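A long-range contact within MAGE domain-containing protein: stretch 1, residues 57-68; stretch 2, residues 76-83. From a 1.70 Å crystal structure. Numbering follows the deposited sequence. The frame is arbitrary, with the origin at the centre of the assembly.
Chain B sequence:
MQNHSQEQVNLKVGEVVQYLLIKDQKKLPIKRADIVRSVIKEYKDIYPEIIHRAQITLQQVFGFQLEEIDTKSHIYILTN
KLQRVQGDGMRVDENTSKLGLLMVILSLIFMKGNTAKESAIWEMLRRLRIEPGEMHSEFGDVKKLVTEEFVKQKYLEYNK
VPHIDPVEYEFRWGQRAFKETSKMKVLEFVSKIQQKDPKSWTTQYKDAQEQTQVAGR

Stretch 1 57-68: TLQQVFGFQLEE
Stretch 2 76-83: YILTNKLQ

Two antiparallel strands, 64-68 and 76-80, pair edge to edge, their N-to-C directions 145° apart and their axes 4.5 Å apart at closest approach; 785 Å² is buried between the stretches. A helix that begins earlier in the chain opens stretch 1, with a wider pi-type turn at 58-62, and leads to the strand by way of Gly-63 (phi/psi 70/32). Register runs Phe-64 with Asn-80, Gln-65 with Thr-79, Leu-66 with Leu-78, Glu-67 with Ile-77 and Glu-68 with Tyr-76. Gln-65 and Thr-79 bond reciprocally (Gln-65 N to Thr-79 O 2.7 Å, Thr-79 N to Gln-65 O 2.9 Å), as do Glu-67 and Ile-77 (Glu-67 N to Ile-77 O 3.0 Å, Ile-77 N to Glu-67 O 2.9 Å).

Tyr-76, with the most covered area (chi1 m, -59°; chi2 -51°), turns one ring face to Leu-66 (t, p): Leu-66 CD2 lies 4.2 Å from the centroid of the Tyr-76 ring, only 7° off its normal, a CH-pi contact. A water bridges Tyr-76 and its register partner Glu-68: its O is 2.6 Å from Tyr-76 OH and 2.9 Å from Glu-68 OE2, to which it donates.

Lys-81 follows the strand and extends the ladder, its N 2.9 Å from Gly-63 O. Its side chain (m, t, p, p) reaches across to stretch 1, where Lys-81 NZ donates to Gln-65 OE1 at 2.7 Å, with Gln-65 at t, p. On the Gln-65 and Thr-79 face, Thr-79 OG1 (chi1 p) donates to Glu-67 OE2 at a short 2.5 Å, a diagonal link between successive pairs on that face.

Leu-78 (m, t) occupies the other face, among apolar groups: its CD2 is 3.8 Å from Leu-66 CD1 and 3.9 Å from Leu-58 CD1, and Leu-78 CD1 is 4.2 Å from Phe-64 CD2, packing helix and strand together.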

ATOM      1  N   THR B  57      -6.793   0.083  19.774  1.00 13.59           N
ATOM      2  CA  THR B  57      -6.250  -1.019  18.978  1.00 14.75           C
ATOM      3  C   THR B  57      -5.293  -0.503  17.907  1.00 14.35           C
ATOM      4  O   THR B  57      -4.217  -1.074  17.693  1.00 13.36           O
ATOM      5  CB  THR B  57      -7.383  -1.823  18.324  1.00 16.67           C
ATOM      6  OG1 THR B  57      -8.154  -2.477  19.332  1.00 18.32           O
ATOM      7  CG2 THR B  57      -6.812  -2.880  17.371  1.00 15.86           C
ATOM      8  N   LEU B  58      -5.669   0.577  17.216  1.00 13.65           N
ATOM      9  CA  LEU B  58      -4.801   1.104  16.167  1.00 12.83           C
ATOM     10  C   LEU B  58      -3.488   1.632  16.744  1.00 14.60           C
ATOM     11  O   LEU B  58      -2.421   1.440  16.148  1.00 15.04           O
ATOM     12  CB  LEU B  58      -5.537   2.192  15.384  1.00 13.27           C
ATOM     13  CG  LEU B  58      -6.577   1.651  14.403  1.00 15.71           C
ATOM     14  CD1 LEU B  58      -7.539   2.761  14.027  1.00 18.78           C
ATOM     15  CD2 LEU B  58      -5.879   1.109  13.180  1.00 15.26           C
ATOM     16  N   GLN B  59      -3.545   2.274  17.921  1.00 13.82           N
ATOM     17  CA  GLN B  59      -2.317   2.717  18.590  1.00 15.71           C
ATOM     18  C   GLN B  59      -1.433   1.543  18.972  1.00 16.39           C
ATOM     19  O   GLN B  59      -0.224   1.555  18.719  1.00 19.01           O
ATOM     20  CB  GLN B  59      -2.652   3.516  19.853  1.00 16.68           C
ATOM     21  CG  GLN B  59      -3.320   4.817  19.588  1.00 17.16           C
ATOM     22  CD  GLN B  59      -3.661   5.557  20.875  1.00 24.53           C
ATOM     23  OE1 GLN B  59      -3.302   5.124  21.976  1.00 31.70           O
ATOM     24  NE2 GLN B  59      -4.354   6.673  20.741  1.00 21.23           N
ATOM     25  N   GLN B  60      -2.017   0.539  19.628  1.00 15.09           N
ATOM     26  CA  GLN B  60      -1.228  -0.525  20.242  1.00 15.65           C
ATOM     27  C   GLN B  60      -0.701  -1.515  19.217  1.00 18.30           C
ATOM     28  O   GLN B  60       0.434  -1.998  19.341  1.00 20.37           O
ATOM     29  CB  GLN B  60      -2.068  -1.252  21.290  1.00 20.27           C
ATOM     30  CG  GLN B  60      -2.393  -0.375  22.485  1.00 24.21           C
ATOM     31  CD  GLN B  60      -3.095  -1.123  23.607  1.00 29.82           C
ATOM     32  OE1 GLN B  60      -3.568  -2.245  23.423  1.00 33.41           O
ATOM     33  NE2 GLN B  60      -3.166  -0.498  24.780  1.00 31.51           N
ATOM     34  N   VAL B  61      -1.510  -1.848  18.217  1.00 14.24           N
ATOM     35  CA  VAL B  61      -1.106  -2.886  17.265  1.00 14.15           C
ATOM     36  C   VAL B  61      -0.328  -2.303  16.096  1.00 16.78           C
ATOM     37  O   VAL B  61       0.669  -2.885  15.657  1.00 16.20           O
ATOM     38  CB  VAL B  61      -2.341  -3.668  16.787  1.00 16.94           C
ATOM     39  CG1 VAL B  61      -1.936  -4.739  15.788  1.00 15.67           C
ATOM     40  CG2 VAL B  61      -3.073  -4.281  17.989  1.00 15.39           C
ATOM     41  N   PHE B  62      -0.756  -1.145  15.577  1.00 14.41           N
ATOM     42  CA  PHE B  62      -0.179  -0.601  14.358  1.00 14.02           C
ATOM     43  C   PHE B  62       0.739   0.588  14.577  1.00 13.87           C
ATOM     44  O   PHE B  62       1.459   0.967  13.647  1.00 15.48           O
ATOM     45  CB  PHE B  62      -1.300  -0.163  13.399  1.00 13.00           C
ATOM     46  CG  PHE B  62      -2.155  -1.304  12.905  1.00 13.62           C
ATOM     47  CD1 PHE B  62      -3.234  -1.755  13.654  1.00 15.33           C
ATOM     48  CD2 PHE B  62      -1.880  -1.924  11.684  1.00 19.71           C
ATOM     49  CE1 PHE B  62      -4.015  -2.811  13.209  1.00 15.91           C
ATOM     50  CE2 PHE B  62      -2.659  -2.988  11.233  1.00 19.27           C
ATOM     51  CZ  PHE B  62      -3.731  -3.424  12.000  1.00 17.22           C
ATOM     52  N   GLY B  63       0.705   1.213  15.748  1.00 14.02           N
ATOM     53  CA  GLY B  63       1.415   2.467  15.890  1.00 14.14           C
ATOM     54  C   GLY B  63       0.779   3.592  15.106  1.00 15.53           C
ATOM     55  O   GLY B  63       1.492   4.474  14.615  1.00 14.96           O
ATOM     56  N   PHE B  64      -0.552   3.572  14.961  1.00 13.09           N
ATOM     57  CA  PHE B  64      -1.312   4.589  14.241  1.00 14.16           C
ATOM     58  C   PHE B  64      -2.108   5.427  15.232  1.00 16.39           C
ATOM     59  O   PHE B  64      -2.712   4.889  16.159  1.00 17.84           O
ATOM     60  CB  PHE B  64      -2.336   3.999  13.267  1.00 14.45           C
ATOM     61  CG  PHE B  64      -1.759   3.237  12.111  1.00 12.76           C
ATOM     62  CD1 PHE B  64      -0.396   3.164  11.885  1.00 14.77           C
ATOM     63  CD2 PHE B  64      -2.619   2.603  11.226  1.00 13.83           C
ATOM     64  CE1 PHE B  64       0.109   2.455  10.800  1.00 14.17           C
ATOM     65  CE2 PHE B  64      -2.124   1.881  10.148  1.00 16.36           C
ATOM     66  CZ  PHE B  64      -0.756   1.811   9.931  1.00 16.85           C
ATOM     67  N   GLN B  65      -2.167   6.727  14.978  1.00 14.06           N
ATOM     68  CA  GLN B  65      -2.900   7.675  15.807  1.00 13.92           C
ATOM     69  C   GLN B  65      -4.118   8.182  15.044  1.00 15.68           C
ATOM     70  O   GLN B  65      -3.995   8.676  13.920  1.00 16.80           O
ATOM     71  CB  GLN B  65      -1.999   8.848  16.195  1.00 17.95           C
ATOM     72  CG  GLN B  65      -2.644   9.879  17.092  1.00 20.65           C
ATOM     73  CD  GLN B  65      -2.547   9.509  18.566  1.00 27.50           C
ATOM     74  OE1 GLN B  65      -1.915   8.512  18.940  1.00 26.78           O
ATOM     75  NE2 GLN B  65      -3.179  10.312  19.414  1.00 30.57           N
ATOM     76  N   LEU B  66      -5.281   8.104  15.676  1.00 15.60           N
ATOM     77  CA  LEU B  66      -6.480   8.720  15.121  1.00 15.33           C
ATOM     78  C   LEU B  66      -6.461  10.210  15.457  1.00 15.81           C
ATOM     79  O   LEU B  66      -6.248  10.588  16.617  1.00 15.65           O
ATOM     80  CB  LEU B  66      -7.726   8.038  15.696  1.00 13.93           C
ATOM     81  CG  LEU B  66      -9.087   8.418  15.110  1.00 14.70           C
ATOM     82  CD1 LEU B  66      -9.202   7.816  13.719  1.00 15.61           C
ATOM     83  CD2 LEU B  66     -10.219   7.914  16.007  1.00 17.23           C
ATOM     84  N   GLU B  67      -6.636  11.063  14.450  1.00 15.02           N
ATOM     85  CA  GLU B  67      -6.627  12.505  14.676  1.00 16.90           C
ATOM     86  C   GLU B  67      -7.812  13.158  13.973  1.00 15.47           C
ATOM     87  O   GLU B  67      -8.118  12.842  12.824  1.00 16.03           O
ATOM     88  CB  GLU B  67      -5.317  13.150  14.195  1.00 17.15           C
ATOM     89  CG  GLU B  67      -4.050  12.613  14.898  1.00 19.77           C
ATOM     90  CD  GLU B  67      -2.862  13.562  14.776  1.00 29.02           C
ATOM     91  OE1 GLU B  67      -3.033  14.783  15.002  1.00 32.49           O
ATOM     92  OE2 GLU B  67      -1.755  13.091  14.456  1.00 24.54           O
ATOM     93  N   GLU B  68      -8.467  14.088  14.660  1.00 15.95           N
ATOM     94  CA  GLU B  68      -9.562  14.846  14.064  1.00 17.86           C
ATOM     95  C   GLU B  68      -8.971  16.057  13.354  1.00 22.45           C
ATOM     96  O   GLU B  68      -8.251  16.846  13.974  1.00 23.50           O
ATOM     97  CB  GLU B  68     -10.554  15.270  15.152  1.00 21.61           C
ATOM     98  CG  GLU B  68     -11.824  15.915  14.645  1.00 26.08           C
ATOM     99  CD  GLU B  68     -12.793  16.240  15.773  1.00 30.24           C
ATOM    100  OE1 GLU B  68     -12.410  17.003  16.691  1.00 34.67           O
ATOM    101  OE2 GLU B  68     -13.931  15.724  15.747  1.00 28.54           O
ATOM    102  N   TYR B  76     -11.838  12.349  10.582  1.00 14.85           N
ATOM    103  CA  TYR B  76     -10.618  11.773  11.136  1.00 15.17           C
ATOM    104  C   TYR B  76      -9.638  11.392  10.040  1.00 15.62           C
ATOM    105  O   TYR B  76     -10.025  11.120   8.905  1.00 15.39           O
ATOM    106  CB  TYR B  76     -10.911  10.506  11.931  1.00 14.35           C
ATOM    107  CG  TYR B  76     -11.864  10.671  13.096  1.00 15.27           C
ATOM    108  CD1 TYR B  76     -11.675  11.661  14.050  1.00 18.12           C
ATOM    109  CD2 TYR B  76     -12.942   9.815  13.242  1.00 14.35           C
ATOM    110  CE1 TYR B  76     -12.558  11.793  15.125  1.00 18.25           C
ATOM    111  CE2 TYR B  76     -13.813   9.926  14.314  1.00 15.38           C
ATOM    112  CZ  TYR B  76     -13.620  10.911  15.247  1.00 15.98           C
ATOM    113  OH  TYR B  76     -14.510  11.023  16.296  1.00 16.18           O
ATOM    114  N   ILE B  77      -8.358  11.340  10.413  1.00 13.99           N
ATOM    115  CA  ILE B  77      -7.317  10.712   9.606  1.00 12.78           C
ATOM    116  C   ILE B  77      -6.504   9.810  10.528  1.00 13.75           C
ATOM    117  O   ILE B  77      -6.658   9.830  11.750  1.00 14.08           O
ATOM    118  CB  ILE B  77      -6.398  11.733   8.903  1.00 14.04           C
ATOM    119  CG1 ILE B  77      -5.584  12.522   9.930  1.00 16.11           C
ATOM    120  CG2 ILE B  77      -7.191  12.669   7.994  1.00 16.36           C
ATOM    121  CD1 ILE B  77      -4.487  13.375   9.284  1.00 17.93           C
ATOM    122  N   LEU B  78      -5.608   9.024   9.925  1.00 12.03           N
ATOM    123  CA  LEU B  78      -4.667   8.197  10.670  1.00 12.94           C
ATOM    124  C   LEU B  78      -3.263   8.737  10.428  1.00 13.95           C
ATOM    125  O   LEU B  78      -2.857   8.889   9.276  1.00 15.70           O
ATOM    126  CB  LEU B  78      -4.754   6.728  10.221  1.00 13.66           C
ATOM    127  CG  LEU B  78      -6.079   6.005  10.455  1.00 14.20           C
ATOM    128  CD1 LEU B  78      -6.014   4.614   9.825  1.00 15.23           C
ATOM    129  CD2 LEU B  78      -6.391   5.910  11.946  1.00 17.57           C
ATOM    130  N   THR B  79      -2.530   9.036  11.502  1.00 13.23           N
ATOM    131  CA  THR B  79      -1.140   9.480  11.392  1.00 15.07           C
ATOM    132  C   THR B  79      -0.232   8.484  12.104  1.00 15.62           C
ATOM    133  O   THR B  79      -0.682   7.615  12.858  1.00 15.05           O
ATOM    134  CB  THR B  79      -0.931  10.886  11.983  1.00 16.72           C
ATOM    135  OG1 THR B  79      -1.190  10.851  13.387  1.00 16.88           O
ATOM    136  CG2 THR B  79      -1.861  11.898  11.311  1.00 18.83           C
ATOM    137  N   ASN B  80       1.072   8.615  11.860  1.00 14.89           N
ATOM    138  CA  ASN B  80       2.026   7.621  12.331  1.00 15.15           C
ATOM    139  C   ASN B  80       2.601   8.040  13.680  1.00 17.25           C
ATOM    140  O   ASN B  80       3.032   9.185  13.851  1.00 17.39           O
ATOM    141  CB  ASN B  80       3.147   7.441  11.307  1.00 14.82           C
ATOM    142  CG  ASN B  80       3.748   6.062  11.351  1.00 15.21           C
ATOM    143  OD1 ASN B  80       3.882   5.465  12.427  1.00 16.27           O
ATOM    144  ND2 ASN B  80       4.088   5.526  10.178  1.00 15.92           N
ATOM    145  N   LYS B  81       2.582   7.118  14.638  1.00 13.19           N
ATOM    146  CA  LYS B  81       3.227   7.374  15.927  1.00 15.22           C
ATOM    147  C   LYS B  81       4.711   7.054  15.895  1.00 21.04           C
ATOM    148  O   LYS B  81       5.436   7.420  16.836  1.00 22.94           O
ATOM    149  CB  LYS B  81       2.549   6.560  17.026  1.00 17.33           C
ATOM    150  CG  LYS B  81       1.058   6.873  17.198  1.00 20.05           C
ATOM    151  CD  LYS B  81       0.409   5.961  18.245  1.00 21.15           C
ATOM    152  CE  LYS B  81       0.853   6.307  19.678  1.00 26.81           C
ATOM    153  NZ  LYS B  81       0.296   7.628  20.128  1.00 27.74           N
ATOM    154  N   LEU B  82       5.179   6.389  14.848  1.00 18.07           N
ATOM    155  CA  LEU B  82       6.581   6.024  14.714  1.00 17.68           C
ATOM    156  C   LEU B  82       7.281   7.009  13.786  1.00 22.23           C
ATOM    157  O   LEU B  82       6.737   7.404  12.751  1.00 24.33           O
ATOM    158  CB  LEU B  82       6.745   4.609  14.153  1.00 18.03           C
ATOM    159  CG  LEU B  82       5.988   3.435  14.782  1.00 17.93           C
ATOM    160  CD1 LEU B  82       6.434   2.125  14.126  1.00 17.20           C
ATOM    161  CD2 LEU B  82       6.209   3.376  16.287  1.00 21.50           C
ATOM    162  N   GLN B  83       8.497   7.393  14.156  1.00 19.79           N
ATOM    163  CA  GLN B  83       9.254   8.317  13.330  1.00 20.59           C
ATOM    164  C   GLN B  83       9.677   7.645  12.037  1.00 23.26           C
ATOM    165  O   GLN B  83      10.316   6.591  12.050  1.00 19.34           O
ATOM    166  CB  GLN B  83      10.495   8.806  14.078  1.00 24.68           C
ATOM    167  CG  GLN B  83      11.325   9.795  13.273  1.00 31.85           C
ATOM    168  CD  GLN B  83      12.565  10.247  14.017  1.00 40.75           C
ATOM    169  OE1 GLN B  83      13.122   9.505  14.831  1.00 44.98           O
ATOM    170  NE2 GLN B  83      13.001  11.476  13.748  1.00 44.67           N
TER
HETATM  171  O   HOH W   1     -14.420  13.349  17.405  1.00 21.90           O